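Long-range contacts in amino acid adenylation domain-containing protein (Bacillus stratosphericus LAMA 585, PDB 6ULY), which probably selects an alpha-keto acid and activates it as the acyl adenylate, serving as the adenylation domain of a nonribosomal depsipeptide synthetase: residues 70-75 and 124-129; 83-88 and 230-235; 95-100 and 173-178; 119-124 and 420-425. All blocks are in the same frame, centred on the assembly; numbering follows the deposited sequence.

Interaction 1. Residues 70-75 and 124-129; sequences PVFFQF and PLILTD
Phe72 shows how a parallel strand pair is stitched: its N donates to Leu125 O at 2.9 Å, and its O receives Leu127 N at 2.7 Å. Gln74 N then continues the pattern to Leu127 O (2.8 Å). Beside Pro70 a water donates to Pro70 O and accepts from Leu125 N. The Gln74 side chain bends back at chi2 (-72°), and its NE2 binds Phe73 O on a lone pair, 3.0 Å away, with the acceptor in the amide plane; its OE1 is held by Tyr104. Strands 70-74 and 125-128 are parallel neighbours in the mixed sheet. On one face, under helix 78-91, Val71 CG1 packs on Leu127 CB at 3.9 Å. On the other, next to helices 109-120 and 130-137, Phe72 CB meets Ile126 CG1, and Gln74 CG runs beside Ile126 CG2. Phe75 turns one ring face to Thr128 CA, a CH-pi contact 4.1 Å from the centroid, while Asp129 OD1 lies at the ring edge, 3.2 Å from Phe75 CD1. Asp129 OD2 accepts from the backbone N of Ser76 and Ser77. With OD1 buried and given no hydrogen-bond partner in the model, the positive rim of the Phe75 ring may offer this carboxylate modest electrostatic compensation.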
loop_
_atom_site.group_PDB
_atom_site.type_symbol
_atom_site.label_atom_id
_atom_site.label_comp_id
_atom_site.label_asym_id
_atom_site.label_seq_id
_atom_site.Cartn_x
_atom_site.Cartn_y
_atom_site.Cartn_z
ATOM N N PRO A 70 21.879 -14.354 -0.860
ATOM C CA PRO A 70 20.516 -14.825 -1.115
ATOM C C PRO A 70 20.443 -15.647 -2.392
ATOM O O PRO A 70 21.265 -15.524 -3.302
ATOM C CB PRO A 70 19.714 -13.525 -1.247
ATOM C CG PRO A 70 20.702 -12.535 -1.733
ATOM C CD PRO A 70 22.020 -12.910 -1.122
ATOM N N VAL A 71 19.428 -16.504 -2.437
ATOM C CA VAL A 71 19.154 -17.352 -3.589
ATOM C C VAL A 71 17.664 -17.282 -3.877
ATOM O O VAL A 71 16.844 -17.521 -2.983
ATOM C CB VAL A 71 19.589 -18.809 -3.348
ATOM C CG1 VAL A 71 19.318 -19.652 -4.587
ATOM C CG2 VAL A 71 21.052 -18.864 -2.958
ATOM N N PHE A 72 17.319 -16.975 -5.123
ATOM C CA PHE A 72 15.937 -16.719 -5.515
ATOM C C PHE A 72 15.321 -18.012 -6.036
ATOM O O PHE A 72 15.689 -18.492 -7.113
ATOM C CB PHE A 72 15.894 -15.616 -6.569
ATOM C CG PHE A 72 14.592 -14.877 -6.625
ATOM C CD1 PHE A 72 14.427 -13.698 -5.921
ATOM C CD2 PHE A 72 13.533 -15.356 -7.383
ATOM C CE1 PHE A 72 13.235 -13.007 -5.967
ATOM C CE2 PHE A 72 12.333 -14.662 -7.433
ATOM C CZ PHE A 72 12.187 -13.488 -6.724
ATOM N N PHE A 73 14.378 -18.571 -5.279
ATOM C CA PHE A 73 13.753 -19.833 -5.648
ATOM C C PHE A 73 12.591 -19.604 -6.610
ATOM O O PHE A 73 11.717 -18.769 -6.356
ATOM C CB PHE A 73 13.253 -20.570 -4.405
ATOM C CG PHE A 73 14.334 -21.283 -3.635
ATOM C CD1 PHE A 73 15.662 -20.903 -3.750
ATOM C CD2 PHE A 73 14.017 -22.345 -2.803
ATOM C CE1 PHE A 73 16.646 -21.559 -3.044
ATOM C CE2 PHE A 73 14.998 -23.007 -2.095
ATOM C CZ PHE A 73 16.314 -22.618 -2.218
ATOM N N GLN A 74 12.576 -20.372 -7.704
ATOM C CA GLN A 74 11.499 -20.346 -8.702
ATOM C C GLN A 74 11.291 -21.794 -9.143
ATOM O O GLN A 74 11.867 -22.241 -10.138
ATOM C CB GLN A 74 11.842 -19.431 -9.871
ATOM C CG GLN A 74 11.703 -17.951 -9.554
ATOM C CD GLN A 74 10.256 -17.524 -9.429
ATOM O OE1 GLN A 74 9.648 -17.075 -10.400
ATOM N NE2 GLN A 74 9.693 -17.668 -8.233
ATOM N N PHE A 75 10.461 -22.518 -8.397
ATOM C CA PHE A 75 10.323 -23.957 -8.552
ATOM C C PHE A 75 8.886 -24.342 -8.860
ATOM O O PHE A 75 7.941 -23.716 -8.372
ATOM C CB PHE A 75 10.781 -24.700 -7.289
ATOM C CG PHE A 75 12.264 -24.687 -7.094
ATOM C CD1 PHE A 75 13.080 -25.519 -7.842
ATOM C CD2 PHE A 75 12.844 -23.839 -6.170
ATOM C CE1 PHE A 75 14.448 -25.505 -7.670
ATOM C CE2 PHE A 75 14.213 -23.819 -5.992
ATOM C CZ PHE A 75 15.017 -24.652 -6.741
ATOM N N PRO A 124 20.138 -11.692 -7.143
ATOM C CA PRO A 124 20.622 -13.010 -6.727
ATOM C C PRO A 124 20.413 -14.054 -7.812
ATOM O O PRO A 124 19.547 -13.934 -8.680
ATOM C CB PRO A 124 19.771 -13.328 -5.494
ATOM C CG PRO A 124 18.491 -12.593 -5.740
ATOM C CD PRO A 124 18.865 -11.339 -6.488
ATOM N N LEU A 125 21.232 -15.099 -7.742
ATOM C CA LEU A 125 21.041 -16.240 -8.621
ATOM C C LEU A 125 19.627 -16.774 -8.456
ATOM O O LEU A 125 19.156 -16.975 -7.333
ATOM C CB LEU A 125 22.061 -17.338 -8.301
ATOM C CG LEU A 125 21.812 -18.706 -8.949
ATOM C CD1 LEU A 125 21.999 -18.627 -10.455
ATOM C CD2 LEU A 125 22.721 -19.763 -8.345
ATOM N N ILE A 126 18.952 -17.000 -9.572
ATOM C CA ILE A 126 17.642 -17.634 -9.558
ATOM C C ILE A 126 17.837 -19.131 -9.742
ATOM O O ILE A 126 18.510 -19.574 -10.681
ATOM C CB ILE A 126 16.725 -17.051 -10.647
ATOM C CG1 ILE A 126 16.564 -15.534 -10.453
ATOM C CG2 ILE A 126 15.371 -17.748 -10.612
ATOM C CD1 ILE A 126 15.775 -14.845 -11.552
ATOM N N LEU A 127 17.265 -19.904 -8.828
ATOM C CA LEU A 127 17.347 -21.354 -8.826
ATOM C C LEU A 127 15.965 -21.903 -9.139
ATOM O O LEU A 127 14.975 -21.472 -8.537
ATOM C CB LEU A 127 17.833 -21.854 -7.466
ATOM C CG LEU A 127 18.721 -23.089 -7.405
ATOM C CD1 LEU A 127 19.939 -22.930 -8.294
ATOM C CD2 LEU A 127 19.131 -23.321 -5.964
ATOM N N THR A 128 15.894 -22.851 -10.072
ATOM C CA THR A 128 14.611 -23.275 -10.611
ATOM C C THR A 128 14.712 -24.719 -11.092
ATOM O O THR A 128 15.692 -25.418 -10.817
ATOM C CB THR A 128 14.169 -22.334 -11.741
ATOM O OG1 THR A 128 13.040 -22.893 -12.423
ATOM C CG2 THR A 128 15.303 -22.117 -12.733
ATOM N N ASP A 129 13.678 -25.156 -11.806
ATOM C CA ASP A 129 13.560 -26.488 -12.375
ATOM C C ASP A 129 13.963 -26.501 -13.842
ATOM O O ASP A 129 13.999 -25.469 -14.514
ATOM C CB ASP A 129 12.118 -26.986 -12.274
ATOM C CG ASP A 129 11.691 -27.216 -10.865
ATOM O OD1 ASP A 129 12.536 -27.676 -10.073
ATOM O OD2 ASP A 129 10.517 -26.939 -10.549
HETATM O O HOH W 1 22.877 -15.078 -5.303
#

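Interaction 2. Residues 83-88 and 230-235; sequences TAFWAC and FHLVNV
Trp86 and Leu232 have the nearest CA atoms of helices 83-88 and 230-235, whose axes come no closer than 13.2 Å and cross at -65°, so that long side chains must span the gap. The indole does most of this: its NE1 donates to His231 NE2 at 3.0 Å, with 149° at the hydrogen. Each nitrogen lies somewhat out of the plane of the other ring, and the two planes stand 66° apart, rim to rim, with neither over the other's face. CG of His231 is anti to its backbone N. Its ND1 is paired with Gln241 OE1, and the ring is thus gripped at both nitrogens. The interface is a buried helix-helix packing within the large N-terminal part of the ANL adenylation fold, joining the helix that follows strand 70-74 to the one that precedes strand 240-243, with helix 18-26 lying against both. Beside the polar bond the benzo ring is lined with aliphatic groups. Leu232 CD2 sits 3.7 Å from Trp86 CZ2 and also reaches Phe85 CE2 at 4.0 Å, its side chain crossing the phenyl at about a right angle. Val235 approaches the indole tip to tip, Val235 CG1 and CG2 each 4.0 Å from Trp86 CZ2.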
loop_
_atom_site.group_PDB
_atom_site.type_symbol
_atom_site.label_atom_id
_atom_site.label_comp_id
_atom_site.label_asym_id
_atom_site.label_seq_id
_atom_site.Cartn_x
_atom_site.Cartn_y
_atom_site.Cartn_z
ATOM N N THR A 83 15.138 -29.955 -1.965
ATOM C CA THR A 83 16.572 -30.216 -2.042
ATOM C C THR A 83 17.359 -28.919 -2.131
ATOM O O THR A 83 18.400 -28.767 -1.481
ATOM C CB THR A 83 16.880 -31.109 -3.249
ATOM O OG1 THR A 83 16.162 -32.339 -3.125
ATOM C CG2 THR A 83 18.369 -31.407 -3.351
ATOM N N ALA A 84 16.880 -27.977 -2.945
ATOM C CA ALA A 84 17.555 -26.692 -3.075
ATOM C C ALA A 84 17.548 -25.930 -1.757
ATOM O O ALA A 84 18.521 -25.246 -1.421
ATOM C CB ALA A 84 16.889 -25.867 -4.175
ATOM N N PHE A 85 16.454 -26.028 -1.001
ATOM C CA PHE A 85 16.375 -25.339 0.282
ATOM C C PHE A 85 17.449 -25.834 1.237
ATOM O O PHE A 85 18.109 -25.038 1.916
ATOM C CB PHE A 85 14.990 -25.541 0.890
ATOM C CG PHE A 85 14.856 -25.001 2.282
ATOM C CD1 PHE A 85 14.513 -23.676 2.494
ATOM C CD2 PHE A 85 15.060 -25.821 3.381
ATOM C CE1 PHE A 85 14.382 -23.177 3.777
ATOM C CE2 PHE A 85 14.931 -25.327 4.666
ATOM C CZ PHE A 85 14.593 -24.000 4.863
ATOM N N TRP A 86 17.645 -27.149 1.302
ATOM C CA TRP A 86 18.600 -27.695 2.254
ATOM C C TRP A 86 20.035 -27.527 1.781
ATOM O O TRP A 86 20.934 -27.337 2.608
ATOM C CB TRP A 86 18.266 -29.153 2.522
ATOM C CG TRP A 86 17.053 -29.282 3.384
ATOM C CD1 TRP A 86 15.804 -29.654 2.995
ATOM C CD2 TRP A 86 16.974 -29.011 4.787
ATOM N NE1 TRP A 86 14.952 -29.647 4.072
ATOM C CE2 TRP A 86 15.646 -29.254 5.184
ATOM C CE3 TRP A 86 17.900 -28.596 5.748
ATOM C CZ2 TRP A 86 15.221 -29.094 6.499
ATOM C CZ3 TRP A 86 17.476 -28.440 7.051
ATOM C CH2 TRP A 86 16.150 -28.690 7.416
ATOM N N ALA A 87 20.273 -27.558 0.469
ATOM C CA ALA A 87 21.584 -27.163 -0.032
ATOM C C ALA A 87 21.947 -25.769 0.466
ATOM O O ALA A 87 23.070 -25.532 0.929
ATOM C CB ALA A 87 21.599 -27.216 -1.559
ATOM N N CYS A 88 20.996 -24.834 0.396
ATOM C CA CYS A 88 21.242 -23.480 0.881
ATOM C C CYS A 88 21.494 -23.468 2.384
ATOM O O CYS A 88 22.403 -22.782 2.866
ATOM C CB CYS A 88 20.057 -22.582 0.529
ATOM S SG CYS A 88 19.875 -22.231 -1.232
ATOM N N PHE A 230 4.733 -27.285 8.446
ATOM C CA PHE A 230 4.730 -28.694 8.062
ATOM C C PHE A 230 6.132 -29.173 7.710
ATOM O O PHE A 230 6.694 -29.978 8.457
ATOM C CB PHE A 230 3.736 -28.925 6.924
ATOM C CG PHE A 230 2.391 -29.378 7.410
ATOM C CD1 PHE A 230 1.934 -30.653 7.138
ATOM C CD2 PHE A 230 1.606 -28.542 8.190
ATOM C CE1 PHE A 230 0.711 -31.080 7.607
ATOM C CE2 PHE A 230 0.381 -28.966 8.667
ATOM C CZ PHE A 230 -0.068 -30.238 8.373
ATOM N N HIS A 231 6.730 -28.692 6.621
ATOM C CA HIS A 231 7.994 -29.273 6.180
ATOM C C HIS A 231 9.029 -29.266 7.303
ATOM O O HIS A 231 9.585 -30.315 7.652
ATOM C CB HIS A 231 8.519 -28.531 4.952
ATOM C CG HIS A 231 9.856 -29.017 4.486
ATOM N ND1 HIS A 231 10.104 -30.339 4.179
ATOM C CD2 HIS A 231 11.021 -28.358 4.285
ATOM C CE1 HIS A 231 11.363 -30.471 3.801
ATOM N NE2 HIS A 231 11.942 -29.284 3.858
ATOM N N LEU A 232 9.292 -28.095 7.897
ATOM C CA LEU A 232 10.328 -28.029 8.926
ATOM C C LEU A 232 9.883 -28.721 10.210
ATOM O O LEU A 232 10.693 -29.368 10.882
ATOM C CB LEU A 232 10.718 -26.578 9.201
ATOM C CG LEU A 232 11.540 -25.904 8.099
ATOM C CD1 LEU A 232 11.852 -24.464 8.483
ATOM C CD2 LEU A 232 12.821 -26.670 7.802
ATOM N N VAL A 233 8.607 -28.596 10.573
ATOM C CA VAL A 233 8.092 -29.363 11.702
ATOM C C VAL A 233 8.308 -30.851 11.466
ATOM O O VAL A 233 8.648 -31.602 12.390
ATOM C CB VAL A 233 6.605 -29.043 11.935
ATOM C CG1 VAL A 233 5.940 -30.153 12.738
ATOM C CG2 VAL A 233 6.452 -27.709 12.645
ATOM N N ASN A 234 8.121 -31.300 10.223
ATOM C CA ASN A 234 8.247 -32.720 9.917
ATOM C C ASN A 234 9.697 -33.178 10.016
ATOM O O ASN A 234 9.987 -34.222 10.608
ATOM C CB ASN A 234 7.684 -33.006 8.524
ATOM C CG ASN A 234 6.185 -32.814 8.450
ATOM O OD1 ASN A 234 5.464 -33.048 9.421
ATOM N ND2 ASN A 234 5.704 -32.381 7.291
ATOM N N VAL A 235 10.626 -32.411 9.438
ATOM C CA VAL A 235 12.039 -32.769 9.533
ATOM C C VAL A 235 12.502 -32.723 10.985
ATOM O O VAL A 235 13.283 -33.574 11.430
ATOM C CB VAL A 235 12.891 -31.848 8.640
ATOM C CG1 VAL A 235 14.339 -32.324 8.606
ATOM C CG2 VAL A 235 12.327 -31.796 7.228
#

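Interaction 3. Residues 95-100 and 173-178; sequences PTLVSA and SVFFIL
One face of the Phe175 ring receives Leu97 CD1, a CH-pi contact with the methyl 4.1 Å from the centroid and offset toward the rim; at the ring's edge, in plane, lies Ile177 CG2. The leucine side chain crosses the ring at about a right angle. The Phe176 ring belongs to the other side of the sheet, where its CD2 lies 3.7 Å from Thr96 OG1. Between these layers two parallel strands are bonded through their backbones. Phe176 N donates to Pro95 O (2.6 Å), and Leu97 N to Phe176 O in a nearly straight bond of 2.9 Å, although the donor stands 39° above the carbonyl plane. The bond from Leu178 N to Leu97 O is weak at 3.4 Å, and a water lies close to both Leu97 O and Leu178 O. Here Val98 CG2 and Leu178 CD2 press together at 3.5 Å, tighter than usual for two methyls. The Ile177 side chain is about 7 Å from the bound keto acyl adenylate. Strand 94-97 lies in the mixed sheet between strands 70-74 and 173-178, and 173-178 pairs antiparallel with 188-192. Helix 78-91 covers the face bearing Phe175 by way of Phe85, whereas Leu121 packs against Thr96 and Phe176 on the reverse.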
loop_
_atom_site.group_PDB
_atom_site.type_symbol
_atom_site.label_atom_id
_atom_site.label_comp_id
_atom_site.label_asym_id
_atom_site.label_seq_id
_atom_site.Cartn_x
_atom_site.Cartn_y
_atom_site.Cartn_z
ATOM N N PRO A 95 17.716 -18.842 1.202
ATOM C CA PRO A 95 16.685 -18.968 0.170
ATOM C C PRO A 95 15.665 -17.851 0.264
ATOM O O PRO A 95 15.320 -17.381 1.349
ATOM C CB PRO A 95 16.035 -20.323 0.474
ATOM C CG PRO A 95 17.008 -21.042 1.325
ATOM C CD PRO A 95 17.696 -19.986 2.125
ATOM N N THR A 96 15.163 -17.449 -0.895
ATOM C CA THR A 96 14.046 -16.519 -1.000
ATOM C C THR A 96 12.843 -17.314 -1.495
ATOM O O THR A 96 12.736 -17.621 -2.685
ATOM C CB THR A 96 14.384 -15.368 -1.937
ATOM O OG1 THR A 96 15.621 -14.774 -1.523
ATOM C CG2 THR A 96 13.280 -14.330 -1.918
ATOM N N LEU A 97 11.943 -17.647 -0.576
ATOM C CA LEU A 97 10.786 -18.474 -0.892
ATOM C C LEU A 97 9.710 -17.603 -1.525
ATOM O O LEU A 97 9.118 -16.750 -0.855
ATOM C CB LEU A 97 10.271 -19.162 0.368
ATOM C CG LEU A 97 11.326 -19.879 1.218
ATOM C CD1 LEU A 97 10.661 -20.647 2.347
ATOM C CD2 LEU A 97 12.171 -20.805 0.364
ATOM N N VAL A 98 9.461 -17.809 -2.816
ATOM C CA VAL A 98 8.391 -17.116 -3.528
ATOM C C VAL A 98 7.912 -18.011 -4.661
ATOM O O VAL A 98 8.715 -18.620 -5.376
ATOM C CB VAL A 98 8.852 -15.738 -4.053
ATOM C CG1 VAL A 98 10.056 -15.880 -4.964
ATOM C CG2 VAL A 98 7.705 -15.028 -4.772
ATOM N N SER A 99 6.595 -18.093 -4.815
ATOM C CA SER A 99 6.023 -18.947 -5.844
ATOM C C SER A 99 6.454 -18.477 -7.226
ATOM O O SER A 99 6.745 -17.298 -7.445
ATOM C CB SER A 99 4.497 -18.947 -5.755
ATOM O OG SER A 99 3.991 -17.632 -5.900
ATOM N N ALA A 100 6.501 -19.420 -8.162
ATOM C CA ALA A 100 6.758 -19.083 -9.549
ATOM C C ALA A 100 5.575 -18.311 -10.124
ATOM O O ALA A 100 4.439 -18.423 -9.657
ATOM C CB ALA A 100 7.012 -20.347 -10.369
ATOM N N SER A 173 20.423 -15.480 9.455
ATOM C CA SER A 173 19.236 -15.553 8.614
ATOM C C SER A 173 19.189 -16.896 7.895
ATOM O O SER A 173 20.180 -17.328 7.301
ATOM C CB SER A 173 19.241 -14.413 7.600
ATOM O OG SER A 173 19.139 -13.160 8.248
ATOM N N VAL A 174 18.035 -17.556 7.943
ATOM C CA VAL A 174 17.884 -18.883 7.363
ATOM C C VAL A 174 17.144 -18.837 6.029
ATOM O O VAL A 174 17.460 -19.612 5.125
ATOM C CB VAL A 174 17.184 -19.834 8.361
ATOM C CG1 VAL A 174 15.743 -19.403 8.608
ATOM C CG2 VAL A 174 17.259 -21.282 7.865
ATOM N N PHE A 175 16.164 -17.945 5.881
ATOM C CA PHE A 175 15.556 -17.722 4.574
ATOM C C PHE A 175 14.759 -16.425 4.584
ATOM O O PHE A 175 14.371 -15.913 5.638
ATOM C CB PHE A 175 14.652 -18.893 4.148
ATOM C CG PHE A 175 13.442 -19.097 5.022
ATOM C CD1 PHE A 175 12.300 -18.330 4.850
ATOM C CD2 PHE A 175 13.435 -20.080 5.994
ATOM C CE1 PHE A 175 11.188 -18.522 5.651
ATOM C CE2 PHE A 175 12.327 -20.277 6.797
ATOM C CZ PHE A 175 11.199 -19.498 6.621
ATOM N N PHE A 176 14.539 -15.899 3.382
ATOM C CA PHE A 176 13.556 -14.861 3.128
ATOM C C PHE A 176 12.249 -15.492 2.661
ATOM O O PHE A 176 12.236 -16.578 2.079
ATOM C CB PHE A 176 14.047 -13.891 2.052
ATOM C CG PHE A 176 15.281 -13.130 2.428
ATOM C CD1 PHE A 176 15.216 -12.080 3.327
ATOM C CD2 PHE A 176 16.502 -13.447 1.861
ATOM C CE1 PHE A 176 16.350 -11.369 3.665
ATOM C CE2 PHE A 176 17.639 -12.743 2.194
ATOM C CZ PHE A 176 17.563 -11.697 3.100
ATOM N N ILE A 177 11.144 -14.794 2.905
ATOM C CA ILE A 177 9.851 -15.210 2.374
ATOM C C ILE A 177 9.034 -13.961 2.081
ATOM O O ILE A 177 9.033 -13.002 2.860
ATOM C CB ILE A 177 9.109 -16.171 3.329
ATOM C CG1 ILE A 177 7.774 -16.604 2.710
ATOM C CG2 ILE A 177 8.883 -15.536 4.684
ATOM C CD1 ILE A 177 7.208 -17.894 3.298
ATOM N N LEU A 178 8.350 -13.977 0.944
ATOM C CA LEU A 178 7.620 -12.817 0.464
ATOM C C LEU A 178 6.173 -12.862 0.932
ATOM O O LEU A 178 5.559 -13.930 0.993
ATOM C CB LEU A 178 7.688 -12.750 -1.060
ATOM C CG LEU A 178 8.843 -11.925 -1.636
ATOM C CD1 LEU A 178 10.158 -12.150 -0.907
ATOM C CD2 LEU A 178 9.008 -12.249 -3.114
HETATM O O HOH W 2 6.166 -16.354 -0.779
#

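Interaction 4. Residues 119-124 and 420-425; sequences KLLEHP and GYYRND. With SO4 (sulfate ion), chain J.
Leu120 and Arg423 slide past each other in opposite directions, the leucine CD1 packing 3.7 Å from Arg423 CB while the guanidinium travels back to the leucine's own carbonyl. There it binds side-on: NE and NH2 both donate to Leu120 O, each at 3.3 Å, and that oxygen lies in the guanidinium plane, at its edge. NE comes in the carbonyl plane; NH2 is tilted 34° from it. Arg423 CG, anti to the carbonyl carbon (chi1 -66°), lies over the centre of the Tyr422 ring, 3.5 Å above the plane, and bends at chi2 and chi3 carry CD and NE onward. The Tyr422 and Leu120 side chains also pass in opposite directions, and Tyr422 CE2 meets Leu121 CD2 obliquely at 3.6 Å. A water bridges the tyrosine hydroxyl to Leu120 O, donating to the carbonyl. Helix 109-120 ends in a Schellman motif with Glu122 as C-prime residue, while Tyr421 to Asn424 form a type II turn ahead of helix 425-431. Arg423 NH1 makes a salt bridge to Asp425 of the second subunit. Lys119 NZ donates to O2 of a sulfate, probably from the crystallisation liquor. A cationic group at a carboxyl-terminal helix carbonyl would be favoured by the helix dipole, with Glu122 nearby possibly adding to the attraction.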
loop_
_atom_site.group_PDB
_atom_site.type_symbol
_atom_site.label_atom_id
_atom_site.label_comp_id
_atom_site.label_asym_id
_atom_site.label_seq_id
_atom_site.Cartn_x
_atom_site.Cartn_y
_atom_site.Cartn_z
ATOM N N LYS A 119 15.470 -7.299 -7.463
ATOM C CA LYS A 119 16.302 -6.100 -7.404
ATOM C C LYS A 119 16.633 -5.721 -5.965
ATOM O O LYS A 119 17.744 -5.259 -5.679
ATOM C CB LYS A 119 15.592 -4.943 -8.113
ATOM C CG LYS A 119 16.407 -3.666 -8.206
ATOM C CD LYS A 119 15.706 -2.626 -9.081
ATOM C CE LYS A 119 16.499 -1.323 -9.159
ATOM N NZ LYS A 119 15.835 -0.300 -10.028
ATOM N N LEU A 120 15.683 -5.899 -5.045
ATOM C CA LEU A 120 15.953 -5.582 -3.647
ATOM C C LEU A 120 17.080 -6.443 -3.094
ATOM O O LEU A 120 17.855 -5.984 -2.245
ATOM C CB LEU A 120 14.686 -5.771 -2.812
ATOM C CG LEU A 120 14.751 -5.236 -1.379
ATOM C CD1 LEU A 120 14.997 -3.728 -1.386
ATOM C CD2 LEU A 120 13.479 -5.581 -0.611
ATOM N N LEU A 121 17.188 -7.683 -3.562
ATOM C CA LEU A 121 18.221 -8.613 -3.128
ATOM C C LEU A 121 19.496 -8.508 -3.957
ATOM O O LEU A 121 20.354 -9.391 -3.868
ATOM C CB LEU A 121 17.678 -10.042 -3.184
ATOM C CG LEU A 121 16.536 -10.321 -2.204
ATOM C CD1 LEU A 121 15.739 -11.542 -2.622
ATOM C CD2 LEU A 121 17.085 -10.505 -0.801
ATOM N N GLU A 122 19.639 -7.452 -4.756
ATOM C CA GLU A 122 20.847 -7.216 -5.547
ATOM C C GLU A 122 21.122 -8.375 -6.507
ATOM O O GLU A 122 22.209 -8.956 -6.529
ATOM C CB GLU A 122 22.047 -6.954 -4.633
ATOM C CG GLU A 122 21.940 -5.646 -3.853
ATOM C CD GLU A 122 23.141 -5.392 -2.964
ATOM O OE1 GLU A 122 23.886 -6.354 -2.675
ATOM O OE2 GLU A 122 23.346 -4.230 -2.557
ATOM N N HIS A 123 20.115 -8.706 -7.315
ATOM C CA HIS A 123 20.281 -9.615 -8.440
ATOM C C HIS A 123 20.842 -10.959 -7.995
ATOM O O HIS A 123 21.934 -11.347 -8.427
ATOM C CB HIS A 123 21.206 -8.990 -9.485
ATOM C CG HIS A 123 20.852 -7.581 -9.843
ATOM N ND1 HIS A 123 19.549 -7.135 -9.916
ATOM C CD2 HIS A 123 21.632 -6.516 -10.147
ATOM C CE1 HIS A 123 19.543 -5.857 -10.253
ATOM N NE2 HIS A 123 20.793 -5.458 -10.396
ATOM N N PRO A 124 20.138 -11.692 -7.143
ATOM C CA PRO A 124 20.622 -13.010 -6.727
ATOM C C PRO A 124 20.413 -14.054 -7.812
ATOM O O PRO A 124 19.547 -13.934 -8.680
ATOM C CB PRO A 124 19.771 -13.328 -5.494
ATOM C CG PRO A 124 18.491 -12.593 -5.740
ATOM C CD PRO A 124 18.865 -11.339 -6.488
ATOM N N GLY A 420 12.769 -8.910 10.526
ATOM C CA GLY A 420 12.171 -7.723 9.952
ATOM C C GLY A 420 12.086 -7.812 8.443
ATOM O O GLY A 420 12.631 -8.743 7.835
ATOM N N TYR A 421 11.379 -6.866 7.834
ATOM C CA TYR A 421 11.351 -6.775 6.384
ATOM C C TYR A 421 12.704 -6.300 5.871
ATOM O O TYR A 421 13.295 -5.358 6.406
ATOM C CB TYR A 421 10.254 -5.818 5.926
ATOM C CG TYR A 421 8.872 -6.164 6.426
ATOM C CD1 TYR A 421 8.259 -7.360 6.067
ATOM C CD2 TYR A 421 8.171 -5.286 7.243
ATOM C CE1 TYR A 421 6.995 -7.675 6.517
ATOM C CE2 TYR A 421 6.905 -5.592 7.696
ATOM C CZ TYR A 421 6.323 -6.787 7.333
ATOM O OH TYR A 421 5.062 -7.089 7.785
ATOM N N TYR A 422 13.186 -6.953 4.821
ATOM C CA TYR A 422 14.522 -6.677 4.311
ATOM C C TYR A 422 14.576 -5.291 3.678
ATOM O O TYR A 422 13.731 -4.937 2.849
ATOM C CB TYR A 422 14.920 -7.753 3.296
ATOM C CG TYR A 422 16.352 -7.688 2.811
ATOM C CD1 TYR A 422 17.419 -7.751 3.703
ATOM C CD2 TYR A 422 16.637 -7.589 1.457
ATOM C CE1 TYR A 422 18.727 -7.694 3.254
ATOM C CE2 TYR A 422 17.941 -7.537 1.002
ATOM C CZ TYR A 422 18.979 -7.591 1.900
ATOM O OH TYR A 422 20.270 -7.535 1.429
ATOM N N ARG A 423 15.570 -4.502 4.089
ATOM C CA ARG A 423 15.846 -3.205 3.473
ATOM C C ARG A 423 14.638 -2.274 3.551
ATOM O O ARG A 423 14.322 -1.551 2.602
ATOM C CB ARG A 423 16.306 -3.386 2.025
ATOM C CG ARG A 423 17.652 -4.110 1.893
ATOM C CD ARG A 423 18.661 -3.264 1.139
ATOM N NE ARG A 423 18.588 -3.482 -0.302
ATOM C CZ ARG A 423 18.957 -2.595 -1.221
ATOM N NH1 ARG A 423 19.412 -1.400 -0.862
ATOM N NH2 ARG A 423 18.858 -2.901 -2.506
ATOM N N ASN A 424 13.955 -2.276 4.697
ATOM C CA ASN A 424 12.802 -1.391 4.860
ATOM C C ASN A 424 12.629 -1.070 6.348
ATOM O O ASN A 424 11.732 -1.572 7.025
ATOM C CB ASN A 424 11.533 -2.007 4.276
ATOM C CG ASN A 424 10.414 -1.004 4.161
ATOM O OD1 ASN A 424 10.390 -0.009 4.883
ATOM N ND2 ASN A 424 9.483 -1.249 3.249
ATOM N N ASP A 425 13.506 -0.200 6.855
ATOM C CA ASP A 425 13.394 0.244 8.241
ATOM C C ASP A 425 12.014 0.818 8.527
ATOM O O ASP A 425 11.447 0.591 9.601
ATOM C CB ASP A 425 14.456 1.299 8.548
ATOM C CG ASP A 425 15.864 0.756 8.463
ATOM O OD1 ASP A 425 16.022 -0.454 8.203
ATOM O OD2 ASP A 425 16.811 1.548 8.663
HETATM S S SO4 J . 17.142 -3.041 -12.982
HETATM O O1 SO4 J . 18.154 -2.285 -13.678
HETATM O O2 SO4 J . 16.135 -2.127 -12.496
HETATM O O3 SO4 J . 16.524 -3.981 -13.886
HETATM O O4 SO4 J . 17.758 -3.761 -11.883
HETATM O O HOH W 3 20.410 -6.518 -1.102
#

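Overall arrangement
Side by side, the four contacts illustrate how chemistry follows position in a fold. Interactions 1 and 3 are buried strand pairings in the same mixed sheet; neighbouring strands 70-74 and 94-97 join them, and Gln74 NE2 reaches Ser99 O. Both rest on backbone bonds between layers of largely apolar side chains. Interaction 2, equally buried, has no backbone pairing and relies on side chains, one polar bond amid hydrocarbon; its helix 78-91 covers both strand pairs, Ala84 meeting Phe75 and Phe85 meeting Phe175. Interaction 4, partly buried, shares Pro124 with interaction 1 and touches interaction 3 where Leu121 and Tyr422 meet Phe176, but turns to charge, water and the second subunit.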